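Local coordinates for ribose ABC transporter, substrate binding protein (Conexibacter woesei, PDB 4KQ9) that probably binds a sugar, possibly ribose, in the periplasm as the substrate-binding component of an ABC transporter, at residues A[50-55]-A[75-80]; A[104-109]-A[270-275]; A[110-115]-A[243-248]; A[143-148]-A[195-200]. The protein carries 1 engineered substitution. All coordinates share one frame; numbering follows the deposited sequence.

Contact 1. Residues A[50-55]-A[75-80]; sequences GKQIDS and SALVPT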
loop_
_atom_site.group_PDB
_atom_site.type_symbol
_atom_site.label_atom_id
_atom_site.label_comp_id
_atom_site.label_asym_id
_atom_site.label_seq_id
_atom_site.Cartn_x
_atom_site.Cartn_y
_atom_site.Cartn_z
ATOM N N GLY A 50 11.466 -4.670 17.591
ATOM C CA GLY A 50 12.665 -4.495 18.365
ATOM C C GLY A 50 13.869 -4.485 17.490
ATOM O O GLY A 50 14.802 -3.751 17.740
ATOM N N LYS A 51 13.873 -5.290 16.445
ATOM C CA LYS A 51 15.038 -5.367 15.582
ATOM C C LYS A 51 15.135 -4.084 14.731
ATOM O O LYS A 51 16.242 -3.580 14.404
ATOM C CB LYS A 51 14.911 -6.588 14.667
ATOM C CG LYS A 51 16.190 -7.394 14.495
ATOM C CD LYS A 51 17.247 -6.583 13.752
ATOM C CE LYS A 51 18.128 -7.480 12.895
ATOM N NZ LYS A 51 17.518 -7.786 11.586
ATOM N N GLN A 52 13.973 -3.587 14.314
ATOM C CA GLN A 52 13.982 -2.366 13.476
ATOM C C GLN A 52 14.458 -1.168 14.292
ATOM O O GLN A 52 15.241 -0.366 13.808
ATOM C CB GLN A 52 12.627 -2.060 12.826
ATOM C CG GLN A 52 12.867 -1.216 11.548
ATOM C CD GLN A 52 11.617 -0.771 10.789
ATOM O OE1 GLN A 52 10.466 -1.014 11.190
ATOM N NE2 GLN A 52 11.864 -0.090 9.670
ATOM N N ILE A 53 13.989 -1.095 15.528
ATOM C CA ILE A 53 14.443 -0.093 16.501
ATOM C C ILE A 53 15.965 -0.061 16.681
ATOM O O ILE A 53 16.567 1.018 16.673
ATOM C CB ILE A 53 13.745 -0.290 17.829
ATOM C CG1 ILE A 53 12.291 0.070 17.666
ATOM C CG2 ILE A 53 14.378 0.569 18.915
ATOM C CD1 ILE A 53 11.444 -0.273 18.860
ATOM N N ASP A 54 16.605 -1.225 16.799
ATOM C CA ASP A 54 18.062 -1.244 16.941
ATOM C C ASP A 54 18.663 -0.763 15.653
ATOM O O ASP A 54 19.714 -0.077 15.633
ATOM C CB ASP A 54 18.643 -2.668 17.176
ATOM C CG ASP A 54 18.070 -3.388 18.409
ATOM O OD1 ASP A 54 17.576 -2.748 19.371
ATOM O OD2 ASP A 54 18.144 -4.642 18.404
ATOM N N SER A 55 18.044 -1.159 14.545
ATOM C CA SER A 55 18.662 -0.830 13.264
ATOM C C SER A 55 18.636 0.712 13.066
ATOM O O SER A 55 19.612 1.314 12.614
ATOM C CB SER A 55 17.982 -1.568 12.135
ATOM O OG SER A 55 18.529 -1.167 10.899
ATOM N N SER A 75 3.336 2.283 16.150
ATOM C CA SER A 75 3.358 2.886 17.499
ATOM C C SER A 75 4.616 2.556 18.278
ATOM O O SER A 75 5.119 3.394 19.005
ATOM C CB SER A 75 2.096 2.528 18.301
ATOM O OG SER A 75 1.819 1.145 18.260
ATOM N N ALA A 76 5.144 1.356 18.110
ATOM C CA ALA A 76 6.318 0.949 18.848
ATOM C C ALA A 76 7.535 1.746 18.430
ATOM O O ALA A 76 8.438 1.965 19.247
ATOM C CB ALA A 76 6.576 -0.531 18.621
ATOM N N LEU A 77 7.565 2.147 17.149
ATOM C CA LEU A 77 8.684 2.901 16.566
ATOM C C LEU A 77 8.671 4.421 16.884
ATOM O O LEU A 77 9.639 5.113 16.599
ATOM C CB LEU A 77 8.754 2.690 15.033
ATOM C CG LEU A 77 9.725 1.610 14.559
ATOM C CD1 LEU A 77 9.426 0.299 15.281
ATOM C CD2 LEU A 77 9.630 1.411 13.067
ATOM N N VAL A 78 7.593 4.907 17.474
ATOM C CA VAL A 78 7.458 6.325 17.757
ATOM C C VAL A 78 8.610 6.935 18.534
ATOM O O VAL A 78 9.198 7.924 18.082
ATOM C CB VAL A 78 6.118 6.629 18.443
ATOM C CG1 VAL A 78 6.098 8.035 19.026
ATOM C CG2 VAL A 78 4.974 6.399 17.462
ATOM N N PRO A 79 8.958 6.364 19.689
ATOM C CA PRO A 79 10.046 6.941 20.494
ATOM C C PRO A 79 11.375 7.035 19.765
ATOM O O PRO A 79 12.060 8.040 19.800
ATOM C CB PRO A 79 10.163 5.947 21.669
ATOM C CG PRO A 79 8.784 5.441 21.823
ATOM C CD PRO A 79 8.269 5.291 20.414
ATOM N N THR A 80 11.721 5.977 19.082
ATOM C CA THR A 80 12.933 5.945 18.308
ATOM C C THR A 80 12.948 6.996 17.165
ATOM O O THR A 80 13.893 7.726 16.980
ATOM C CB THR A 80 13.085 4.543 17.691
ATOM O OG1 THR A 80 12.660 3.555 18.639
ATOM C CG2 THR A 80 14.522 4.297 17.250
#
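Ile53 of helix 49-61 reaches across to Leu77 in the turn before helix 78-86 and to Thr80 in its first turn, and with Gln52 it makes up the close part of this contact. CG1 of Ile53 sits beside the backbone N and anti to the carbonyl carbon (chi1 -69°), which carries it to 3.7 Å from CD1 of Leu77. Its other branch, CG2, lies 3.5 Å from OG1 of Thr80, and the tip atom CD1 comes within 3.8 Å of the carbonyl O of Ala76. On the inner side, the other methyl of Leu77, CD2, lies 3.2 Å from OE1 of Gln52, the two side chains crossing at about a right angle. The Gln52 amide is already engaged: OE1 accepts from the backbone N of Ile72, and NE2 donates to Ser70 O and Ser13 OG. The outer side is looser, with Asp54 and Pro79 exposed and Ala76 approaching closely through its carbonyl O alone. An alanine in place of Ile53 would probably open a gap beside Leu77 CD1 and Thr80 OG1. In this parallel alpha/beta lobe, helix 49-61 is thus packed on the start of the next helix mainly by the branches of Ile53 and Leu77, while the buried amide spends its polarity on the loop after strand 66-69 and on strand 9-15, consistent with a contact held by shape more than by directed bonds.

Contact 2. Residues A[104-109]-A[270-275]; sequences QLSFVG and RRIFTP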
loop_
_atom_site.group_PDB
_atom_site.type_symbol
_atom_site.label_atom_id
_atom_site.label_comp_id
_atom_site.label_asym_id
_atom_site.label_seq_id
_atom_site.Cartn_x
_atom_site.Cartn_y
_atom_site.Cartn_z
ATOM N N GLN A 104 8.503 14.500 11.766
ATOM C CA GLN A 104 9.039 14.088 10.475
ATOM C C GLN A 104 8.926 15.206 9.462
ATOM O O GLN A 104 7.968 16.028 9.472
ATOM C CB GLN A 104 8.388 12.792 9.990
ATOM C CG GLN A 104 6.958 12.876 9.479
ATOM C CD GLN A 104 5.955 12.876 10.606
ATOM O OE1 GLN A 104 6.331 12.673 11.762
ATOM N NE2 GLN A 104 4.669 13.084 10.284
ATOM N N LEU A 105 9.882 15.218 8.576
ATOM C CA LEU A 105 9.865 16.067 7.387
ATOM C C LEU A 105 8.680 15.811 6.463
ATOM O O LEU A 105 8.051 16.773 5.980
ATOM C CB LEU A 105 11.182 15.853 6.626
ATOM C CG LEU A 105 11.531 16.803 5.498
ATOM C CD1 LEU A 105 11.959 18.138 6.084
ATOM C CD2 LEU A 105 12.612 16.187 4.590
ATOM N N SER A 106 8.380 14.530 6.191
ATOM C CA SER A 106 7.222 14.165 5.421
ATOM C C SER A 106 6.855 12.674 5.607
ATOM O O SER A 106 7.648 11.868 6.127
ATOM C CB SER A 106 7.481 14.456 3.929
ATOM O OG SER A 106 6.290 14.363 3.187
ATOM N N PHE A 107 5.645 12.347 5.156
ATOM C CA PHE A 107 5.114 10.997 5.026
ATOM C C PHE A 107 4.712 10.821 3.566
ATOM O O PHE A 107 3.833 11.472 3.071
ATOM C CB PHE A 107 3.965 10.805 5.978
ATOM C CG PHE A 107 3.227 9.510 5.807
ATOM C CD1 PHE A 107 3.816 8.390 5.246
ATOM C CD2 PHE A 107 1.930 9.419 6.245
ATOM C CE1 PHE A 107 3.088 7.219 5.050
ATOM C CE2 PHE A 107 1.205 8.252 6.087
ATOM C CZ PHE A 107 1.780 7.135 5.503
ATOM N N VAL A 108 5.487 10.026 2.859
ATOM C CA VAL A 108 5.336 9.733 1.449
ATOM C C VAL A 108 4.671 8.354 1.387
ATOM O O VAL A 108 5.214 7.362 1.922
ATOM C CB VAL A 108 6.708 9.697 0.739
ATOM C CG1 VAL A 108 6.631 9.166 -0.670
ATOM C CG2 VAL A 108 7.314 11.072 0.670
ATOM N N GLY A 109 3.520 8.276 0.715
ATOM C CA GLY A 109 2.879 6.989 0.562
ATOM C C GLY A 109 1.422 7.126 0.121
ATOM O O GLY A 109 0.901 8.225 -0.092
ATOM N N ARG A 270 4.280 18.032 4.140
ATOM C CA ARG A 270 4.441 17.018 5.153
ATOM C C ARG A 270 3.681 15.735 4.859
ATOM O O ARG A 270 4.023 14.736 5.449
ATOM C CB ARG A 270 4.100 17.561 6.544
ATOM C CG ARG A 270 4.969 18.747 6.972
ATOM C CD ARG A 270 4.814 18.986 8.473
ATOM N NE ARG A 270 5.488 17.920 9.231
ATOM C CZ ARG A 270 5.002 17.350 10.334
ATOM N NH1 ARG A 270 3.811 17.717 10.804
ATOM N NH2 ARG A 270 5.699 16.400 10.963
ATOM N N ARG A 271 2.707 15.760 3.927
ATOM C CA ARG A 271 2.051 14.578 3.410
ATOM C C ARG A 271 2.171 14.591 1.906
ATOM O O ARG A 271 1.754 15.541 1.285
ATOM C CB ARG A 271 0.585 14.481 3.907
ATOM C CG ARG A 271 -0.118 13.206 3.583
ATOM C CD ARG A 271 0.418 12.034 4.398
ATOM N NE ARG A 271 -0.282 10.792 4.082
ATOM C CZ ARG A 271 0.007 9.907 3.123
ATOM N NH1 ARG A 271 1.031 10.073 2.310
ATOM N NH2 ARG A 271 -0.757 8.834 2.952
ATOM N N ILE A 272 2.753 13.557 1.303
ATOM C CA ILE A 272 2.857 13.530 -0.183
ATOM C C ILE A 272 2.238 12.194 -0.609
ATOM O O ILE A 272 2.793 11.153 -0.271
ATOM C CB ILE A 272 4.329 13.617 -0.620
ATOM C CG1 ILE A 272 4.932 14.973 -0.223
ATOM C CG2 ILE A 272 4.483 13.249 -2.084
ATOM C CD1 ILE A 272 6.450 15.070 -0.249
ATOM N N PHE A 273 1.039 12.254 -1.222
ATOM C CA PHE A 273 0.325 11.093 -1.712
ATOM C C PHE A 273 1.000 10.677 -3.011
ATOM O O PHE A 273 1.296 11.510 -3.851
ATOM C CB PHE A 273 -1.118 11.448 -2.004
ATOM C CG PHE A 273 -1.888 11.886 -0.815
ATOM C CD1 PHE A 273 -2.019 11.082 0.283
ATOM C CD2 PHE A 273 -2.513 13.118 -0.804
ATOM C CE1 PHE A 273 -2.779 11.489 1.399
ATOM C CE2 PHE A 273 -3.284 13.532 0.297
ATOM C CZ PHE A 273 -3.438 12.711 1.401
ATOM N N THR A 274 1.319 9.382 -3.118
ATOM C CA THR A 274 1.960 8.792 -4.245
ATOM C C THR A 274 0.915 8.179 -5.164
ATOM O O THR A 274 -0.119 7.840 -4.702
ATOM C CB THR A 274 3.005 7.745 -3.754
ATOM O OG1 THR A 274 2.447 6.885 -2.753
ATOM C CG2 THR A 274 4.186 8.480 -3.089
ATOM N N PRO A 275 1.210 8.061 -6.447
ATOM C CA PRO A 275 0.278 7.548 -7.421
ATOM C C PRO A 275 -0.145 6.106 -7.143
ATOM O O PRO A 275 0.582 5.326 -6.576
ATOM C CB PRO A 275 1.019 7.640 -8.750
ATOM C CG PRO A 275 2.297 8.237 -8.517
ATOM C CD PRO A 275 2.501 8.376 -7.036
HETATM O O HOH W 1 3.522 13.925 7.932
#
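The guanidinium of Arg271 lies flat on the ring of Phe107, with centres 3.9 Å apart and planes 24° from parallel, a cation-pi stack between side chains that run side by side from adjacent parallel strands. CZ sits over the ring face, offset toward the rim, while CE1 of Phe273 lies over the rim of the opposite face of the guanidinium. Arg271 bends at chi2 (71°), and its NH1 donates to two backbone oxygens, Gly109 O at 3.0 Å and Phe107 O at 3.2 Å; NH2 donates to Ser110 O. Arg270 works side-on: its NE and NH2 both hold Gln104 O, the NH2 bond being 2.7 Å long and lying in the carbonyl plane on a lone pair, and Asp101 forms a salt bridge with the same NH2. On the sheet face of Val108 and Ile272 the contact is apolar, CG2 of Val108 lying 4.1 Å from CB of Ile272. Backbone bonds such as Ile272 N to Phe107 O (2.9 Å) add strand 271-273 to the edge of the six-stranded parallel sheet. Both arginines bond main-chain carbonyls of the neighbouring segment, so side chains as well as backbone fasten the edge strand, and the Phe107 ring would probably stabilise the charge of Arg271.

Contact 3. Residues A[110-115]-A[243-248]; sequences SDFAEI and VSQCAY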
loop_
_atom_site.group_PDB
_atom_site.type_symbol
_atom_site.label_atom_id
_atom_site.label_comp_id
_atom_site.label_asym_id
_atom_site.label_seq_id
_atom_site.Cartn_x
_atom_site.Cartn_y
_atom_site.Cartn_z
ATOM N N SER A 110 0.816 5.986 -0.210
ATOM C CA SER A 110 -0.507 6.020 -0.830
ATOM C C SER A 110 -1.531 6.656 0.096
ATOM O O SER A 110 -1.394 6.610 1.296
ATOM C CB SER A 110 -1.031 4.587 -1.164
ATOM O OG SER A 110 -0.142 3.899 -1.949
ATOM N N ASP A 111 -2.574 7.189 -0.524
ATOM C CA ASP A 111 -3.779 7.633 0.144
ATOM C C ASP A 111 -4.751 6.457 0.184
ATOM O O ASP A 111 -5.416 6.149 -0.825
ATOM C CB ASP A 111 -4.383 8.747 -0.698
ATOM C CG ASP A 111 -5.680 9.315 -0.106
ATOM O OD1 ASP A 111 -6.177 8.808 0.911
ATOM O OD2 ASP A 111 -6.186 10.289 -0.715
ATOM N N PHE A 112 -4.780 5.797 1.317
ATOM C CA PHE A 112 -5.526 4.560 1.475
ATOM C C PHE A 112 -7.039 4.831 1.277
ATOM O O PHE A 112 -7.723 3.963 0.776
ATOM C CB PHE A 112 -5.283 3.925 2.829
ATOM C CG PHE A 112 -3.841 3.540 3.130
ATOM C CD1 PHE A 112 -2.991 3.055 2.161
ATOM C CD2 PHE A 112 -3.390 3.557 4.477
ATOM C CE1 PHE A 112 -1.683 2.695 2.456
ATOM C CE2 PHE A 112 -2.089 3.168 4.791
ATOM C CZ PHE A 112 -1.226 2.741 3.771
ATOM N N ALA A 113 -7.523 6.044 1.590
ATOM C CA ALA A 113 -8.954 6.436 1.364
ATOM C C ALA A 113 -9.287 6.531 -0.067
ATOM O O ALA A 113 -10.364 6.139 -0.489
ATOM C CB ALA A 113 -9.241 7.770 2.045
ATOM N N GLU A 114 -8.330 7.017 -0.876
ATOM C CA GLU A 114 -8.469 7.025 -2.316
ATOM C C GLU A 114 -8.559 5.620 -2.911
ATOM O O GLU A 114 -9.399 5.373 -3.753
ATOM C CB GLU A 114 -7.289 7.722 -2.964
ATOM C CG GLU A 114 -7.681 8.458 -4.205
ATOM C CD GLU A 114 -7.004 7.906 -5.428
ATOM O OE1 GLU A 114 -5.788 8.159 -5.622
ATOM O OE2 GLU A 114 -7.698 7.234 -6.213
ATOM N N ILE A 115 -7.691 4.726 -2.458
ATOM C CA ILE A 115 -7.784 3.298 -2.848
ATOM C C ILE A 115 -9.224 2.754 -2.636
ATOM O O ILE A 115 -9.764 2.158 -3.531
ATOM C CB ILE A 115 -6.765 2.464 -2.102
ATOM C CG1 ILE A 115 -5.356 2.914 -2.579
ATOM C CG2 ILE A 115 -6.928 0.990 -2.450
ATOM C CD1 ILE A 115 -4.218 2.403 -1.777
ATOM N N VAL A 243 -5.533 -2.842 -7.387
ATOM C CA VAL A 243 -4.932 -1.524 -7.383
ATOM C C VAL A 243 -3.446 -1.669 -7.026
ATOM O O VAL A 243 -3.116 -2.294 -5.999
ATOM C CB VAL A 243 -5.640 -0.576 -6.417
ATOM C CG1 VAL A 243 -5.058 0.878 -6.484
ATOM C CG2 VAL A 243 -7.109 -0.511 -6.773
ATOM N N SER A 244 -2.556 -1.092 -7.842
ATOM C CA SER A 244 -1.102 -0.984 -7.485
ATOM C C SER A 244 -0.817 0.271 -6.667
ATOM O O SER A 244 -1.352 1.346 -6.974
ATOM C CB SER A 244 -0.273 -0.953 -8.718
ATOM O OG SER A 244 1.042 -0.630 -8.372
ATOM N N GLN A 245 -0.022 0.110 -5.601
ATOM C CA GLN A 245 0.442 1.227 -4.809
ATOM C C GLN A 245 1.777 1.721 -5.298
ATOM O O GLN A 245 2.373 2.515 -4.636
ATOM C CB GLN A 245 0.602 0.756 -3.387
ATOM C CG GLN A 245 -0.720 0.433 -2.733
ATOM C CD GLN A 245 -0.511 0.170 -1.238
ATOM O OE1 GLN A 245 -0.678 -0.952 -0.774
ATOM N NE2 GLN A 245 -0.081 1.181 -0.508
ATOM N N CYS A 246 2.266 1.229 -6.446
ATOM C CA CYS A 246 3.411 1.830 -7.153
ATOM C C CYS A 246 4.677 1.908 -6.298
ATOM O O CYS A 246 5.239 2.985 -6.085
ATOM C CB CYS A 246 3.016 3.206 -7.621
ATOM S SG CYS A 246 1.686 3.155 -8.865
ATOM N N ALA A 247 5.067 0.763 -5.775
ATOM C CA ALA A 247 6.178 0.650 -4.818
ATOM C C ALA A 247 7.441 1.251 -5.367
ATOM O O ALA A 247 8.182 1.980 -4.673
ATOM C CB ALA A 247 6.406 -0.794 -4.500
ATOM N N TYR A 248 7.726 0.952 -6.623
ATOM C CA TYR A 248 8.938 1.466 -7.260
ATOM C C TYR A 248 8.984 3.000 -7.301
ATOM O O TYR A 248 10.025 3.629 -6.987
ATOM C CB TYR A 248 9.060 0.904 -8.690
ATOM C CG TYR A 248 10.438 1.185 -9.302
ATOM C CD1 TYR A 248 11.496 0.334 -9.088
ATOM C CD2 TYR A 248 10.639 2.290 -10.112
ATOM C CE1 TYR A 248 12.759 0.590 -9.660
ATOM C CE2 TYR A 248 11.872 2.544 -10.681
ATOM C CZ TYR A 248 12.916 1.695 -10.430
ATOM O OH TYR A 248 14.116 1.957 -11.010
HETATM O O HOH W 2 1.263 4.833 -3.990
#
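In Gln245, CG stands anti to the carbonyl carbon (chi1 -68°) and the chain then runs extended, while OG of Ser110 is likewise anti to its carbonyl carbon. The two polar groups meet in a nearly straight bond: NE2 of Gln245 donates to Ser110 OG at 3.1 Å, with an N-H...O angle of 167° and the hydroxyl oxygen close to the amide plane. A water joins the same residues a second time, accepting from Ser110 OG at 2.6 Å and donating to Gln245 O at 2.7 Å. NE2 of Gln245 also lies at the edge of the Phe112 ring, 3.7 Å from CE1, with ring and amide planes 84° apart. CD1 of Ile115 packs against CG of Gln245 at 4.1 Å, and Ile115 CG1 lies 4.4 Å from Val243 CG1. Both segments are connections between the two lobes of a periplasmic binding protein, where strand 106-109 passes into helix 112-126 and strand 241-244 into helix 247-264, so the contact ties crossing chains together in what is, as in relatives, probably the hinge region. A leucine in place of Gln245 would probably leave Ser110 OG without its amide donor. Cys246, next along, forms a disulfide with Cys296, fastening this connection to helix 291-297.

Contact 4. Residues A[143-148]-A[195-200]; sequences SFVEEQ and YYSGDD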
loop_
_atom_site.group_PDB
_atom_site.type_symbol
_atom_site.label_atom_id
_atom_site.label_comp_id
_atom_site.label_asym_id
_atom_site.label_seq_id
_atom_site.Cartn_x
_atom_site.Cartn_y
_atom_site.Cartn_z
ATOM N N SER A 143 -4.561 0.823 9.894
ATOM C CA SER A 143 -4.848 1.992 9.130
ATOM C C SER A 143 -5.142 1.654 7.656
ATOM O O SER A 143 -6.050 2.237 7.049
ATOM C CB SER A 143 -3.663 2.951 9.237
ATOM O OG SER A 143 -3.934 4.129 8.480
ATOM N N PHE A 144 -4.387 0.715 7.090
ATOM C CA PHE A 144 -4.575 0.339 5.665
ATOM C C PHE A 144 -6.003 -0.196 5.474
ATOM O O PHE A 144 -6.655 0.174 4.510
ATOM C CB PHE A 144 -3.526 -0.662 5.236
ATOM C CG PHE A 144 -3.806 -1.360 3.900
ATOM C CD1 PHE A 144 -3.690 -0.672 2.694
ATOM C CD2 PHE A 144 -4.163 -2.715 3.854
ATOM C CE1 PHE A 144 -3.915 -1.322 1.459
ATOM C CE2 PHE A 144 -4.381 -3.365 2.616
ATOM C CZ PHE A 144 -4.246 -2.667 1.420
ATOM N N VAL A 145 -6.488 -0.966 6.458
ATOM C CA VAL A 145 -7.814 -1.604 6.454
ATOM C C VAL A 145 -8.916 -0.625 6.715
ATOM O O VAL A 145 -9.886 -0.484 5.916
ATOM C CB VAL A 145 -7.829 -2.786 7.472
ATOM C CG1 VAL A 145 -9.165 -3.486 7.543
ATOM C CG2 VAL A 145 -6.792 -3.807 7.077
ATOM N N GLU A 146 -8.767 0.140 7.804
ATOM C CA GLU A 146 -9.803 1.060 8.226
ATOM C C GLU A 146 -9.982 2.252 7.350
ATOM O O GLU A 146 -11.106 2.642 7.038
ATOM C CB GLU A 146 -9.548 1.499 9.680
ATOM C CG GLU A 146 -9.503 0.334 10.644
ATOM C CD GLU A 146 -10.825 -0.440 10.777
ATOM O OE1 GLU A 146 -11.866 -0.117 10.073
ATOM O OE2 GLU A 146 -10.831 -1.395 11.604
ATOM N N GLU A 147 -8.893 2.843 6.874
ATOM C CA GLU A 147 -9.054 4.027 6.057
ATOM C C GLU A 147 -9.652 3.708 4.716
ATOM O O GLU A 147 -10.545 4.446 4.232
ATOM C CB GLU A 147 -7.726 4.721 5.809
ATOM C CG GLU A 147 -7.100 5.322 7.047
ATOM C CD GLU A 147 -5.829 6.125 6.720
ATOM O OE1 GLU A 147 -5.586 6.420 5.507
ATOM O OE2 GLU A 147 -5.084 6.466 7.688
ATOM N N GLN A 148 -9.173 2.634 4.079
ATOM C CA GLN A 148 -9.803 2.256 2.808
ATOM C C GLN A 148 -11.285 1.854 2.990
ATOM O O GLN A 148 -12.127 2.169 2.133
ATOM C CB GLN A 148 -9.000 1.205 2.068
ATOM C CG GLN A 148 -9.169 -0.190 2.478
ATOM C CD GLN A 148 -8.379 -1.100 1.549
ATOM O OE1 GLN A 148 -7.328 -1.627 1.914
ATOM N NE2 GLN A 148 -8.866 -1.255 0.343
ATOM N N TYR A 195 -15.658 -6.892 -1.823
ATOM C CA TYR A 195 -14.540 -5.992 -1.650
ATOM C C TYR A 195 -13.573 -6.707 -0.657
ATOM O O TYR A 195 -14.031 -7.114 0.391
ATOM C CB TYR A 195 -15.085 -4.738 -0.982
ATOM C CG TYR A 195 -14.080 -3.690 -0.643
ATOM C CD1 TYR A 195 -13.211 -3.809 0.428
ATOM C CD2 TYR A 195 -14.051 -2.544 -1.395
ATOM C CE1 TYR A 195 -12.298 -2.781 0.693
ATOM C CE2 TYR A 195 -13.198 -1.533 -1.124
ATOM C CZ TYR A 195 -12.294 -1.668 -0.138
ATOM O OH TYR A 195 -11.434 -0.588 -0.014
ATOM N N TYR A 196 -12.288 -6.829 -0.972
ATOM C CA TYR A 196 -11.249 -7.371 -0.093
ATOM C C TYR A 196 -10.205 -6.264 0.178
ATOM O O TYR A 196 -9.849 -5.499 -0.729
ATOM C CB TYR A 196 -10.562 -8.581 -0.770
ATOM C CG TYR A 196 -11.478 -9.726 -0.998
ATOM C CD1 TYR A 196 -12.344 -9.757 -2.108
ATOM C CD2 TYR A 196 -11.559 -10.777 -0.066
ATOM C CE1 TYR A 196 -13.214 -10.826 -2.278
ATOM C CE2 TYR A 196 -12.406 -11.876 -0.248
ATOM C CZ TYR A 196 -13.257 -11.893 -1.333
ATOM O OH TYR A 196 -14.132 -12.880 -1.570
ATOM N N SER A 197 -9.749 -6.111 1.428
ATOM C CA SER A 197 -8.749 -5.109 1.754
ATOM C C SER A 197 -7.515 -5.288 0.887
ATOM O O SER A 197 -6.861 -4.298 0.514
ATOM C CB SER A 197 -8.295 -5.268 3.233
ATOM O OG SER A 197 -9.368 -4.925 4.085
ATOM N N GLY A 198 -7.173 -6.543 0.613
ATOM C CA GLY A 198 -5.968 -6.866 -0.161
ATOM C C GLY A 198 -6.097 -8.050 -1.037
ATOM O O GLY A 198 -7.051 -8.892 -0.874
ATOM N N ASP A 199 -5.188 -8.135 -2.029
ATOM C CA ASP A 199 -5.210 -9.247 -3.036
ATOM C C ASP A 199 -5.153 -10.638 -2.496
ATOM O O ASP A 199 -5.824 -11.473 -3.011
ATOM C CB ASP A 199 -4.034 -9.157 -4.071
ATOM C CG ASP A 199 -4.180 -7.998 -5.061
ATOM O OD1 ASP A 199 -5.341 -7.567 -5.334
ATOM O OD2 ASP A 199 -3.137 -7.548 -5.649
ATOM N N ASP A 200 -4.348 -10.899 -1.470
ATOM C CA ASP A 200 -4.237 -12.280 -1.060
ATOM C C ASP A 200 -5.598 -12.768 -0.480
ATOM O O ASP A 200 -5.981 -13.903 -0.625
ATOM C CB ASP A 200 -3.147 -12.408 -0.045
ATOM C CG ASP A 200 -1.748 -12.456 -0.684
ATOM O OD1 ASP A 200 -1.636 -12.815 -1.896
ATOM O OD2 ASP A 200 -0.817 -12.103 0.073
HETATM O O HOH W 3 -10.719 -2.517 4.215
#
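The first turns of helix 143-159 lie against the end of strand 193-196 and the loop after it, with the CA atoms of Val145 and Ser197 5.9 Å apart. Phe144 turns its ring toward this loop: CG is anti to the backbone N (chi1 167°), and CZ of Phe144 comes to 3.2 Å from Ser197 O. The Gln148 amide packs on one face of that ring, offset toward the rim, but it is probably turned over in the model, which bears on every polar pairing of this group. In the deposited orientation NE2 of Gln148 lies 2.7 Å from Tyr195 OH and OE1 of Gln148 lies 3.1 Å from Ser197 O. The amide and the tyrosine ring are steeply turned, their planes 78° apart. This is the C-terminal end of the parallel sheet of the second lobe, where loops following the strands meet the starts of helices, the usual place for a ligand cleft in this alpha/beta fold; a glycerol, probably from the crystallisation liquor, lies about 3 Å from the Phe144 side chain. Ser197 OG is placed between several partners. CG1 of Val145 packs at 3.8 Å from Ser197 OG, a water accepts from this hydroxyl at 2.8 Å and in turn donates to Val145 O, and the backbone N of Gly138 donates to it from the loop after strand 132-136. The Phe144 ring also meets Phe112 edge-to-face, while Lys119 forms a cation-pi contact with the Tyr195 ring.

Following the chain from the N terminus, contact 1 closes first, a short loop of 19 residues within the first lobe, and is complete before contact 2 opens. Contact 2 starts at strand 106-109 and closes only at 270-275, so most of the second lobe lies inside its loop. Contact 3 is nested within it, joining the connections at 110-115 and 243-248, and contact 4 is nested within contact 3, inside the second lobe. Contacts 2 and 3 touch directly, with Pro275 O near Cys246 SG, as do contacts 3 and 4. A continuous path therefore runs from the first sheet's edge through the crossing chains to the second lobe, with contact 1 standing apart.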